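Local coordinates for protein glutathione S-transferase (Acinetobacter baumannii, PDB 4MP4) that probably catalyses the conjugation of glutathione to electrophilic substrates, as a two-subunit member of the glutathione S-transferase family, at residues S134-G137 with K138-A141; Y11-S14 with Q15-P19; R98-A101 with R102-Q105; A183-E186 with R187-N190; T23-V26 with G27-K31. All blocks are in the same frame, centred on the assembly; numbering follows the deposited sequence.

Interaction 1: residues S134-G137 with K138-A141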
loop_
_atom_site.group_PDB
_atom_site.type_symbol
_atom_site.label_atom_id
_atom_site.label_comp_id
_atom_site.label_asym_id
_atom_site.label_seq_id
_atom_site.Cartn_x
_atom_site.Cartn_y
_atom_site.Cartn_z
ATOM N N SER A 134 22.403 -2.193 9.367
ATOM C CA SER A 134 22.764 -3.482 8.819
ATOM C C SER A 134 22.967 -3.359 7.311
ATOM O O SER A 134 22.675 -2.326 6.713
ATOM C CB SER A 134 21.642 -4.479 9.057
ATOM O OG SER A 134 20.664 -4.353 8.037
ATOM N N GLU A 135 23.443 -4.437 6.698
ATOM C CA GLU A 135 23.720 -4.423 5.274
ATOM C C GLU A 135 22.459 -4.154 4.458
ATOM O O GLU A 135 22.481 -3.349 3.536
ATOM C CB GLU A 135 24.409 -5.717 4.837
ATOM C CG GLU A 135 25.668 -5.474 4.001
ATOM C CD GLU A 135 26.698 -4.578 4.701
ATOM O OE1 GLU A 135 27.156 -4.937 5.809
ATOM O OE2 GLU A 135 27.053 -3.515 4.141
ATOM N N GLU A 136 21.361 -4.813 4.803
ATOM C CA GLU A 136 20.087 -4.513 4.161
ATOM C C GLU A 136 19.608 -3.099 4.521
ATOM O O GLU A 136 18.978 -2.414 3.715
ATOM C CB GLU A 136 19.038 -5.562 4.530
ATOM C CG GLU A 136 19.345 -6.948 3.983
ATOM C CD GLU A 136 19.686 -6.934 2.497
ATOM O OE1 GLU A 136 20.753 -7.472 2.124
ATOM O OE2 GLU A 136 18.889 -6.389 1.699
ATOM N N GLY A 137 19.920 -2.661 5.738
ATOM C CA GLY A 137 19.587 -1.315 6.161
ATOM C C GLY A 137 20.271 -0.271 5.299
ATOM O O GLY A 137 19.630 0.677 4.848
ATOM N N LYS A 138 21.571 -0.452 5.059
ATOM C CA LYS A 138 22.344 0.457 4.207
ATOM C C LYS A 138 21.817 0.488 2.771
ATOM O O LYS A 138 21.872 1.510 2.079
ATOM C CB LYS A 138 23.817 0.041 4.182
ATOM C CG LYS A 138 24.533 0.113 5.526
ATOM C CD LYS A 138 26.018 -0.206 5.367
ATOM C CE LYS A 138 26.638 -0.707 6.664
ATOM N NZ LYS A 138 27.990 -1.297 6.412
ATOM N N LYS A 139 21.311 -0.655 2.333
ATOM C CA LYS A 139 20.845 -0.820 0.970
ATOM C C LYS A 139 19.513 -0.085 0.744
ATOM O O LYS A 139 19.289 0.490 -0.332
ATOM C CB LYS A 139 20.737 -2.314 0.645
ATOM C CG LYS A 139 21.067 -2.670 -0.780
ATOM C CD LYS A 139 22.046 -3.849 -0.845
ATOM C CE LYS A 139 21.455 -5.125 -0.236
ATOM N NZ LYS A 139 22.450 -6.244 -0.212
ATOM N N ALA A 140 18.637 -0.100 1.750
ATOM C CA ALA A 140 17.366 0.622 1.652
ATOM C C ALA A 140 17.622 2.130 1.656
ATOM O O ALA A 140 17.019 2.866 0.882
ATOM C CB ALA A 140 16.430 0.235 2.778
ATOM N N ALA A 141 18.537 2.573 2.517
ATOM C CA ALA A 141 18.851 3.993 2.637
ATOM C C ALA A 141 19.373 4.543 1.322
ATOM O O ALA A 141 18.959 5.616 0.895
ATOM C CB ALA A 141 19.851 4.247 3.760
#
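Two i to i+3 salt bridges, Glu135 with Lys138 and Glu136 with Lys139, mark the first turn of helix 135-151. In the first, Glu135 OE2 lies 3.3 Å from Lys138 NZ, a weak bond between side chains that cross obliquely. The lysine chain is stretched out beyond CG, while the glutamate folds at chi2 (56°) to bring its carboxylate over to it. The second is shorter, with Lys139 NZ 3.1 Å from Glu136 OE1. Here the two side chains run alongside each other in the same direction, and the ammonium reaches the syn side of the carboxylate, 31° out of its plane.

Ser134 is the N-cap of helix 135-151, in the C-terminal helical domain. Its OG accepts from Gly137 N at 2.9 Å, and the same hydroxyl is hydrogen-bonded to Glu118, which ties the helix start to helix 113-118.

Backbone bonds follow the usual i to i+4 course. Lys138 N to Ser134 O, at 2.7 Å, opens the series, and Ala141 N to Gly137 O, at 3.2 Å, continues it. On the buried side Ala140 meets Leu112 and Leu115.

Both salt bridges stand on exposed side chains, where solvent should screen them, so their contribution is probably modest. The two acids in the first turn also lie near the positive end of the helix dipole, which would be expected to favour their negative charge, with the lysines following one turn later.

Interaction 2: residues Y11-S14 with Q15-P19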
loop_
_atom_site.group_PDB
_atom_site.type_symbol
_atom_site.label_atom_id
_atom_site.label_comp_id
_atom_site.label_asym_id
_atom_site.label_seq_id
_atom_site.Cartn_x
_atom_site.Cartn_y
_atom_site.Cartn_z
ATOM N N TYR A 11 -8.146 8.521 14.844
ATOM C CA TYR A 11 -7.564 7.759 15.953
ATOM C C TYR A 11 -6.077 7.496 15.721
ATOM O O TYR A 11 -5.683 6.912 14.713
ATOM C CB TYR A 11 -8.324 6.448 16.209
ATOM C CG TYR A 11 -9.777 6.661 16.586
ATOM C CD1 TYR A 11 -10.684 7.149 15.653
ATOM C CD2 TYR A 11 -10.241 6.390 17.873
ATOM C CE1 TYR A 11 -11.998 7.365 15.979
ATOM C CE2 TYR A 11 -11.559 6.602 18.211
ATOM C CZ TYR A 11 -12.437 7.091 17.259
ATOM O OH TYR A 11 -13.769 7.305 17.561
ATOM N N THR A 12 -5.253 7.936 16.664
ATOM C CA THR A 12 -3.820 7.703 16.595
ATOM C C THR A 12 -3.348 6.792 17.732
ATOM O O THR A 12 -4.098 6.527 18.663
ATOM C CB THR A 12 -3.041 9.028 16.684
ATOM O OG1 THR A 12 -1.641 8.767 16.495
ATOM C CG2 THR A 12 -3.249 9.664 18.042
ATOM N N ASP A 13 -2.106 6.314 17.659
ATOM C CA ASP A 13 -1.519 5.622 18.796
ATOM C C ASP A 13 -1.255 6.658 19.893
ATOM O O ASP A 13 -1.007 7.819 19.599
ATOM C CB ASP A 13 -0.222 4.923 18.408
ATOM C CG ASP A 13 0.834 5.885 17.884
ATOM O OD1 ASP A 13 0.564 6.615 16.907
ATOM O OD2 ASP A 13 1.944 5.902 18.448
ATOM N N SER A 14 -1.315 6.239 21.152
ATOM C CA SER A 14 -1.246 7.173 22.271
ATOM C C SER A 14 0.090 7.926 22.354
ATOM O O SER A 14 0.173 8.996 22.951
ATOM C CB SER A 14 -1.495 6.439 23.583
ATOM O OG SER A 14 -0.390 5.608 23.908
ATOM N N GLN A 15 1.139 7.371 21.765
ATOM C CA GLN A 15 2.424 8.044 21.816
ATOM C C GLN A 15 2.711 8.862 20.565
ATOM O O GLN A 15 3.786 9.428 20.441
ATOM C CB GLN A 15 3.548 7.042 22.053
ATOM C CG GLN A 15 3.856 6.734 23.507
ATOM C CD GLN A 15 4.815 5.577 23.619
ATOM O OE1 GLN A 15 5.995 5.755 23.943
ATOM N NE2 GLN A 15 4.324 4.375 23.309
ATOM N N PHE A 16 1.753 8.905 19.642
ATOM C CA PHE A 16 1.878 9.686 18.407
ATOM C C PHE A 16 3.116 9.349 17.576
ATOM O O PHE A 16 3.668 10.218 16.914
ATOM C CB PHE A 16 1.886 11.179 18.720
ATOM C CG PHE A 16 0.557 11.717 19.124
ATOM C CD1 PHE A 16 -0.015 11.357 20.350
ATOM C CD2 PHE A 16 -0.131 12.587 18.288
ATOM C CE1 PHE A 16 -1.257 11.845 20.732
ATOM C CE2 PHE A 16 -1.374 13.094 18.668
ATOM C CZ PHE A 16 -1.939 12.718 19.891
ATOM N N LEU A 17 3.543 8.091 17.614
ATOM C CA LEU A 17 4.727 7.645 16.890
ATOM C C LEU A 17 4.406 7.177 15.478
ATOM O O LEU A 17 5.309 6.982 14.673
ATOM C CB LEU A 17 5.406 6.491 17.632
ATOM C CG LEU A 17 5.933 6.740 19.046
ATOM C CD1 LEU A 17 6.669 5.522 19.527
ATOM C CD2 LEU A 17 6.844 7.973 19.091
ATOM N N SER A 18 3.128 6.981 15.182
ATOM C CA SER A 18 2.722 6.426 13.900
ATOM C C SER A 18 2.969 7.376 12.733
ATOM O O SER A 18 2.496 8.505 12.738
ATOM C CB SER A 18 1.241 6.042 13.928
ATOM O OG SER A 18 0.792 5.716 12.628
ATOM N N PRO A 19 3.701 6.910 11.714
ATOM C CA PRO A 19 3.937 7.740 10.527
ATOM C C PRO A 19 2.677 7.856 9.636
ATOM O O PRO A 19 2.519 8.847 8.920
ATOM C CB PRO A 19 5.057 6.983 9.802
ATOM C CG PRO A 19 4.793 5.528 10.177
ATOM C CD PRO A 19 4.338 5.581 11.611
#
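Asp13 reaches across the turn with both carboxylate oxygens. OD2 accepts from Leu17 N at 2.8 Å through its syn lone pair. OD1 takes Ser18 N at 3.1 Å, also from the syn side but 32° out of the carboxylate plane. The torsion that sets CG between the backbone N and carbonyl carbon (chi1 60°) turns the carboxylate toward these two successive amides. The main chain here forms a type I beta turn from Asp13 to Phe16, closed by Phe16 N to Asp13 O at 3.0 Å.

Beside the turn, the Thr12 methyl CG2 sits over one face of the Phe16 ring, a CH-pi contact 3.9 Å from the centroid and 14° off the normal. Ser14 O lies at the ring's edge, near its plane.

Further out, Phe16 is set against helix 199-215, where its ring meets that of Trp204, and Leu17 O is held by Thr121. Ser18 in turn caps helix 19-30, its OG accepting from Ala21 N.

The segment is thus the link from strand 8-13 to helix 19-30 at the start of the thioredoxin-like N-terminal domain, the loop that in glutathione transferases commonly carries the residue activating the glutathione thiol.

Interaction 3: residues R98-A101 with R102-Q105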
loop_
_atom_site.group_PDB
_atom_site.type_symbol
_atom_site.label_atom_id
_atom_site.label_comp_id
_atom_site.label_asym_id
_atom_site.label_seq_id
_atom_site.Cartn_x
_atom_site.Cartn_y
_atom_site.Cartn_z
ATOM N N ARG A 98 0.254 12.336 -10.643
ATOM C CA ARG A 98 -0.548 11.697 -9.592
ATOM C C ARG A 98 -0.268 10.198 -9.462
ATOM O O ARG A 98 -0.180 9.661 -8.350
ATOM C CB ARG A 98 -2.040 11.916 -9.821
ATOM C CG ARG A 98 -2.944 11.197 -8.809
ATOM C CD ARG A 98 -4.386 11.255 -9.272
ATOM N NE ARG A 98 -4.610 12.583 -9.806
ATOM C CZ ARG A 98 -5.082 12.858 -11.011
ATOM N NH1 ARG A 98 -5.456 11.890 -11.838
ATOM N NH2 ARG A 98 -5.202 14.124 -11.363
ATOM N N ALA A 99 -0.132 9.532 -10.597
ATOM C CA ALA A 99 0.218 8.120 -10.611
ATOM C C ALA A 99 1.605 7.947 -9.997
ATOM O O ALA A 99 1.802 7.094 -9.120
ATOM C CB ALA A 99 0.160 7.558 -12.024
ATOM N N ARG A 100 2.550 8.782 -10.426
ATOM C CA ARG A 100 3.902 8.744 -9.864
ATOM C C ARG A 100 3.839 8.996 -8.347
ATOM O O ARG A 100 4.484 8.289 -7.560
ATOM C CB ARG A 100 4.841 9.735 -10.578
ATOM C CG ARG A 100 6.288 9.771 -10.044
ATOM C CD ARG A 100 7.185 8.593 -10.531
ATOM N NE ARG A 100 7.496 8.667 -11.957
ATOM C CZ ARG A 100 7.104 7.776 -12.868
ATOM N NH1 ARG A 100 7.434 7.935 -14.152
ATOM N NH2 ARG A 100 6.383 6.723 -12.503
ATOM N N ALA A 101 3.041 9.975 -7.934
ATOM C CA ALA A 101 2.858 10.220 -6.505
ATOM C C ALA A 101 2.321 8.986 -5.753
ATOM O O ALA A 101 2.844 8.626 -4.700
ATOM C CB ALA A 101 1.977 11.446 -6.257
ATOM N N ARG A 102 1.295 8.336 -6.298
ATOM C CA ARG A 102 0.781 7.103 -5.694
ATOM C C ARG A 102 1.838 6.013 -5.664
ATOM O O ARG A 102 1.884 5.206 -4.745
ATOM C CB ARG A 102 -0.463 6.605 -6.432
ATOM C CG ARG A 102 -1.707 7.453 -6.168
ATOM C CD ARG A 102 -2.941 6.826 -6.787
ATOM N NE ARG A 102 -4.121 7.659 -6.590
ATOM C CZ ARG A 102 -4.844 8.185 -7.571
ATOM N NH1 ARG A 102 -4.532 7.951 -8.837
ATOM N NH2 ARG A 102 -5.898 8.928 -7.286
ATOM N N GLN A 103 2.705 5.999 -6.669
ATOM C CA GLN A 103 3.759 4.998 -6.720
ATOM C C GLN A 103 4.804 5.174 -5.606
ATOM O O GLN A 103 5.164 4.209 -4.914
ATOM C CB GLN A 103 4.409 4.994 -8.092
ATOM C CG GLN A 103 5.767 4.332 -8.151
ATOM C CD GLN A 103 6.464 4.644 -9.467
ATOM O OE1 GLN A 103 5.815 4.788 -10.492
ATOM N NE2 GLN A 103 7.776 4.771 -9.435
ATOM N N ILE A 104 5.284 6.405 -5.446
ATOM C CA ILE A 104 6.239 6.735 -4.393
ATOM C C ILE A 104 5.652 6.464 -3.002
ATOM O O ILE A 104 6.309 5.856 -2.147
ATOM C CB ILE A 104 6.746 8.199 -4.521
ATOM C CG1 ILE A 104 7.368 8.408 -5.899
ATOM C CG2 ILE A 104 7.746 8.515 -3.437
ATOM C CD1 ILE A 104 8.415 7.295 -6.297
ATOM N N GLN A 105 4.409 6.891 -2.800
ATOM C CA GLN A 105 3.643 6.568 -1.596
ATOM C C GLN A 105 3.529 5.049 -1.319
ATOM O O GLN A 105 3.674 4.614 -0.174
ATOM C CB GLN A 105 2.246 7.179 -1.691
ATOM C CG GLN A 105 1.425 7.045 -0.437
ATOM C CD GLN A 105 0.072 7.720 -0.566
ATOM O OE1 GLN A 105 -0.811 7.236 -1.272
ATOM N NE2 GLN A 105 -0.096 8.843 0.113
#
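This is an intrahelical contact along helix 95-110, in the all-helical C-terminal domain, on a face that meets the second subunit. Two side-chain pairs one turn apart carry it. Arg98 and Arg102 lie alongside each other, pointing the same way, and the aliphatic part of Arg98 covers one face of the Arg102 guanidinium: CD is 3.3 Å from Arg102 NH1, while the two guanidinium planes stand 59° apart. Their gathering is explained by an acid, since Glu83 of the second subunit forms salt bridges with both; Arg102 NE also pairs with Glu79 of its own chain.

The other pair is Arg100 with Gln103. The bends at chi2 (78°) and chi3 turn the Arg100 guanidinium alongside Gln103, so that NH2 reaches OE1 edge-on at 2.8 Å. The N-H...O angle of 128° is far from straight, so the bond is weak. Each partner is also held from across the interface, Arg100 NH2 by Ala70 O and Gln103 OE1 by Ser72 N, both of the second subunit.

Behind these groups the backbone is regular, with Ile104 N to Arg100 O at 2.9 Å and Gln105 N to Ala101 O at 3.0 Å. Ile104 packs inward on Val147, Leu151 and Val166. The arrangement is that of the glutathione transferase dimer, in which the first helix of the C-terminal domain meets the N-terminal domain of the partner subunit.

Interaction 4: residues A183-E186 with R187-N190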
loop_
_atom_site.group_PDB
_atom_site.type_symbol
_atom_site.label_atom_id
_atom_site.label_comp_id
_atom_site.label_asym_id
_atom_site.label_seq_id
_atom_site.Cartn_x
_atom_site.Cartn_y
_atom_site.Cartn_z
ATOM N N ALA A 183 24.267 9.180 7.697
ATOM C CA ALA A 183 24.798 10.052 6.654
ATOM C C ALA A 183 23.765 10.360 5.579
ATOM O O ALA A 183 23.238 9.451 4.932
ATOM C CB ALA A 183 26.048 9.425 6.029
ATOM N N VAL A 184 23.486 11.645 5.385
ATOM C CA VAL A 184 22.512 12.077 4.391
ATOM C C VAL A 184 23.045 13.280 3.633
ATOM O O VAL A 184 23.639 14.163 4.227
ATOM C CB VAL A 184 21.128 12.417 5.039
ATOM C CG1 VAL A 184 20.102 12.909 3.979
ATOM C CG2 VAL A 184 20.577 11.201 5.785
ATOM N N SER A 185 22.840 13.316 2.321
ATOM C CA SER A 185 23.360 14.415 1.510
ATOM C C SER A 185 22.793 15.769 1.958
ATOM O O SER A 185 21.657 15.845 2.426
ATOM C CB SER A 185 23.038 14.175 0.037
ATOM O OG SER A 185 21.727 14.628 -0.255
ATOM N N GLU A 186 23.595 16.824 1.824
ATOM C CA GLU A 186 23.166 18.182 2.148
ATOM C C GLU A 186 21.873 18.579 1.437
ATOM O O GLU A 186 20.999 19.226 2.019
ATOM C CB GLU A 186 24.266 19.200 1.821
ATOM C CG GLU A 186 25.428 19.222 2.818
ATOM C CD GLU A 186 24.986 19.533 4.251
ATOM O OE1 GLU A 186 24.037 20.336 4.420
ATOM O OE2 GLU A 186 25.578 18.962 5.201
ATOM N N ARG A 187 21.755 18.178 0.179
ATOM C CA ARG A 187 20.597 18.526 -0.639
ATOM C C ARG A 187 19.310 17.937 -0.060
ATOM O O ARG A 187 18.267 18.595 -0.057
ATOM C CB ARG A 187 20.814 18.058 -2.082
ATOM C CG ARG A 187 19.551 17.858 -2.879
ATOM C CD ARG A 187 19.098 19.149 -3.469
ATOM N NE ARG A 187 17.816 19.011 -4.152
ATOM C CZ ARG A 187 16.644 19.300 -3.599
ATOM N NH1 ARG A 187 16.592 19.737 -2.343
ATOM N NH2 ARG A 187 15.526 19.155 -4.300
ATOM N N LEU A 188 19.399 16.709 0.451
ATOM C CA LEU A 188 18.238 16.022 1.011
ATOM C C LEU A 188 17.888 16.467 2.431
ATOM O O LEU A 188 16.725 16.396 2.827
ATOM C CB LEU A 188 18.412 14.507 0.951
ATOM C CG LEU A 188 18.427 13.954 -0.473
ATOM C CD1 LEU A 188 18.725 12.468 -0.472
ATOM C CD2 LEU A 188 17.091 14.261 -1.164
ATOM N N LYS A 189 18.878 16.926 3.194
ATOM C CA LYS A 189 18.590 17.515 4.504
ATOM C C LYS A 189 17.810 18.809 4.320
ATOM O O LYS A 189 16.787 19.029 4.968
ATOM C CB LYS A 189 19.868 17.792 5.288
ATOM C CG LYS A 189 20.497 16.541 5.885
ATOM C CD LYS A 189 21.770 16.881 6.625
ATOM C CE LYS A 189 22.518 15.646 7.074
ATOM N NZ LYS A 189 23.830 16.027 7.683
ATOM N N ASN A 190 18.290 19.658 3.421
ATOM C CA ASN A 190 17.590 20.895 3.093
ATOM C C ASN A 190 16.130 20.652 2.700
ATOM O O ASN A 190 15.237 21.325 3.212
ATOM C CB ASN A 190 18.328 21.668 1.992
ATOM C CG ASN A 190 19.623 22.291 2.488
ATOM O OD1 ASN A 190 19.777 22.589 3.680
ATOM N ND2 ASN A 190 20.565 22.499 1.571
HETATM O O HOH W 1 24.819 13.405 7.532
#
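Lys189 runs back along the start of its helix to the residue before the cap, Val184. Its CB lies 3.7 Å from Glu186 O, beside the carbonyls of the first turn. CG comes next, 4.1 Å from the Val184 methyl CG1, and with CG anti to its own carbonyl carbon (chi1 -76°) the extended chain is laid obliquely across the valine. CD passes near Val184 O before CE closes on that oxygen at 3.4 Å. At the tip, NZ donates to a water at 2.8 Å, and the same water accepts from Val184 N at 3.1 Å, so it bridges the ammonium to the backbone leading into the helix. Glu186 OE2 is nearby at 4.2 Å from NZ, too far for a salt bridge though probably near enough for some electrostatic attraction.

Ser185 is the N-cap residue, its OG accepting from Leu188 N at 3.2 Å. That hydroxyl has a second partner in Glu149. Val184 CG1 also meets Leu188 CB at 3.8 Å, the two side chains crossing at about a right angle, which puts an apolar contact across the capped turn.

These pieces place the start of helix 186-196 against two other helices. Val184 and Leu188 both rest on Phe145 of helix 135-151, and Leu188 reaches Ala148 there as well. Val184 also touches Leu177 and Ile178 of helix 165-178, while Arg187 turns toward the loop after helix 135-151 and donates to Leu152 O.

Interaction 5: residues T23-V26 with G27-K31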
loop_
_atom_site.group_PDB
_atom_site.type_symbol
_atom_site.label_atom_id
_atom_site.label_comp_id
_atom_site.label_asym_id
_atom_site.label_seq_id
_atom_site.Cartn_x
_atom_site.Cartn_y
_atom_site.Cartn_z
ATOM N N THR A 23 0.465 11.145 8.667
ATOM C CA THR A 23 0.153 11.445 7.274
ATOM C C THR A 23 -1.314 11.857 7.027
ATOM O O THR A 23 -1.596 12.778 6.246
ATOM C CB THR A 23 0.517 10.232 6.418
ATOM O OG1 THR A 23 1.923 9.981 6.555
ATOM C CG2 THR A 23 0.173 10.462 4.970
ATOM N N VAL A 24 -2.239 11.186 7.705
ATOM C CA VAL A 24 -3.657 11.543 7.620
ATOM C C VAL A 24 -3.983 12.867 8.325
ATOM O O VAL A 24 -4.765 13.677 7.815
ATOM C CB VAL A 24 -4.558 10.422 8.165
ATOM C CG1 VAL A 24 -6.023 10.843 8.140
ATOM C CG2 VAL A 24 -4.339 9.143 7.362
ATOM N N PHE A 25 -3.385 13.081 9.492
ATOM C CA PHE A 25 -3.517 14.347 10.215
ATOM C C PHE A 25 -3.092 15.494 9.315
ATOM O O PHE A 25 -3.790 16.530 9.240
ATOM C CB PHE A 25 -2.644 14.324 11.469
ATOM C CG PHE A 25 -2.555 15.645 12.201
ATOM C CD1 PHE A 25 -1.587 16.584 11.866
ATOM C CD2 PHE A 25 -3.393 15.916 13.270
ATOM C CE1 PHE A 25 -1.495 17.793 12.548
ATOM C CE2 PHE A 25 -3.301 17.116 13.960
ATOM C CZ PHE A 25 -2.340 18.052 13.602
ATOM N N VAL A 26 -1.955 15.305 8.632
ATOM C CA VAL A 26 -1.438 16.331 7.726
ATOM C C VAL A 26 -2.428 16.575 6.585
ATOM O O VAL A 26 -2.758 17.725 6.268
ATOM C CB VAL A 26 -0.018 16.010 7.177
ATOM C CG1 VAL A 26 0.369 16.985 6.054
ATOM C CG2 VAL A 26 1.025 16.028 8.308
ATOM N N GLY A 27 -2.932 15.486 6.005
ATOM C CA GLY A 27 -3.923 15.570 4.948
ATOM C C GLY A 27 -5.180 16.332 5.328
ATOM O O GLY A 27 -5.662 17.158 4.567
ATOM N N LEU A 28 -5.721 16.044 6.505
ATOM C CA LEU A 28 -6.907 16.747 6.987
ATOM C C LEU A 28 -6.651 18.247 7.135
ATOM O O LEU A 28 -7.426 19.052 6.642
ATOM C CB LEU A 28 -7.389 16.146 8.307
ATOM C CG LEU A 28 -7.951 14.717 8.236
ATOM C CD1 LEU A 28 -7.881 14.021 9.607
ATOM C CD2 LEU A 28 -9.388 14.760 7.733
ATOM N N HIS A 29 -5.553 18.614 7.791
ATOM C CA HIS A 29 -5.217 20.021 7.980
ATOM C C HIS A 29 -4.978 20.790 6.684
ATOM O O HIS A 29 -5.426 21.918 6.544
ATOM C CB HIS A 29 -4.031 20.180 8.936
ATOM C CG HIS A 29 -4.425 20.161 10.376
ATOM N ND1 HIS A 29 -4.974 21.252 11.009
ATOM C CD2 HIS A 29 -4.375 19.173 11.301
ATOM C CE1 HIS A 29 -5.241 20.943 12.265
ATOM N NE2 HIS A 29 -4.882 19.687 12.468
ATOM N N GLU A 30 -4.269 20.187 5.741
ATOM C CA GLU A 30 -4.097 20.797 4.421
ATOM C C GLU A 30 -5.442 21.029 3.696
ATOM O O GLU A 30 -5.659 22.077 3.094
ATOM C CB GLU A 30 -3.164 19.943 3.570
ATOM C CG GLU A 30 -1.715 19.894 4.078
ATOM C CD GLU A 30 -0.905 21.108 3.661
ATOM O OE1 GLU A 30 0.100 21.423 4.339
ATOM O OE2 GLU A 30 -1.274 21.753 2.651
ATOM N N LYS A 31 -6.348 20.057 3.769
ATOM C CA LYS A 31 -7.650 20.184 3.122
ATOM C C LYS A 31 -8.609 21.053 3.932
ATOM O O LYS A 31 -9.754 21.279 3.534
ATOM C CB LYS A 31 -8.271 18.803 2.894
ATOM C CG LYS A 31 -7.555 17.960 1.843
ATOM C CD LYS A 31 -8.187 16.581 1.721
ATOM C CE LYS A 31 -9.400 16.606 0.818
ATOM N NZ LYS A 31 -8.959 17.089 -0.517
#
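Over one face of the Phe25 ring lies the imidazole of His29, with CD2 3.2 Å above the phenyl plane and displaced toward the rim. The closest atoms are Phe25 CZ and His29 NE2, 3.2 Å apart. At the edge of the imidazole, and in its plane, lies Phe25 CD2. With the planes at 50° and the centroids 4.4 Å apart, the pair is oblique. The two side chains are one helical turn apart, and the anti placement of the Phe25 CG relative to its backbone N (chi1 172°) swings the phenyl up the helix to where the imidazole can reach it. Each ring has a further aromatic partner: Phe25 meets Trp204, and His29 meets Phe35.

Two further pairs repeat the same spacing. Val24 CG1 and Leu28 CD1 are 4.0 Å apart, the chains running alongside in the same direction, and Val26 CG1 lies 4.1 Å from the methylene CG of Glu30 in a like manner. The carboxylate of Glu30 forms a salt bridge with Arg198 and a hydrogen bond with Ser200.

Main-chain bonds hold the turn together, among them Leu28 N to Val24 O at 2.9 Å and His29 N to Phe25 O at 3.1 Å.

Helix 19-30 is the crossover of a beta-alpha-beta unit between strands 8-13 and 36-40. Val24 and Leu28 pack on helix 74-84, Phe25 and His29 face helix 199-215, and Thr23 and Val26 touch Ile165 of helix 165-178, so the helix is wedged between its own domain and the C-terminal helices.

Along the chain the order is interaction 2, 5, 3, 1 and 4. Interactions 2 and 5 adjoin in sequence, their centres 14 Å apart, and belong to one strand-to-helix unit of the thioredoxin-like domain. The other three lie in the C-terminal helical domain. Of these three, interaction 3 comes nearest to interaction 5, with nearest atoms about 5 Å apart, and it alone touches the second subunit. Interactions 1 and 4 sit on the outer side, their nearest atoms about 6 Å apart, at the starts of helices 135-151 and 186-196. The set thus runs from the N-terminal domain through the dimer-contacting helix to the far helical flank.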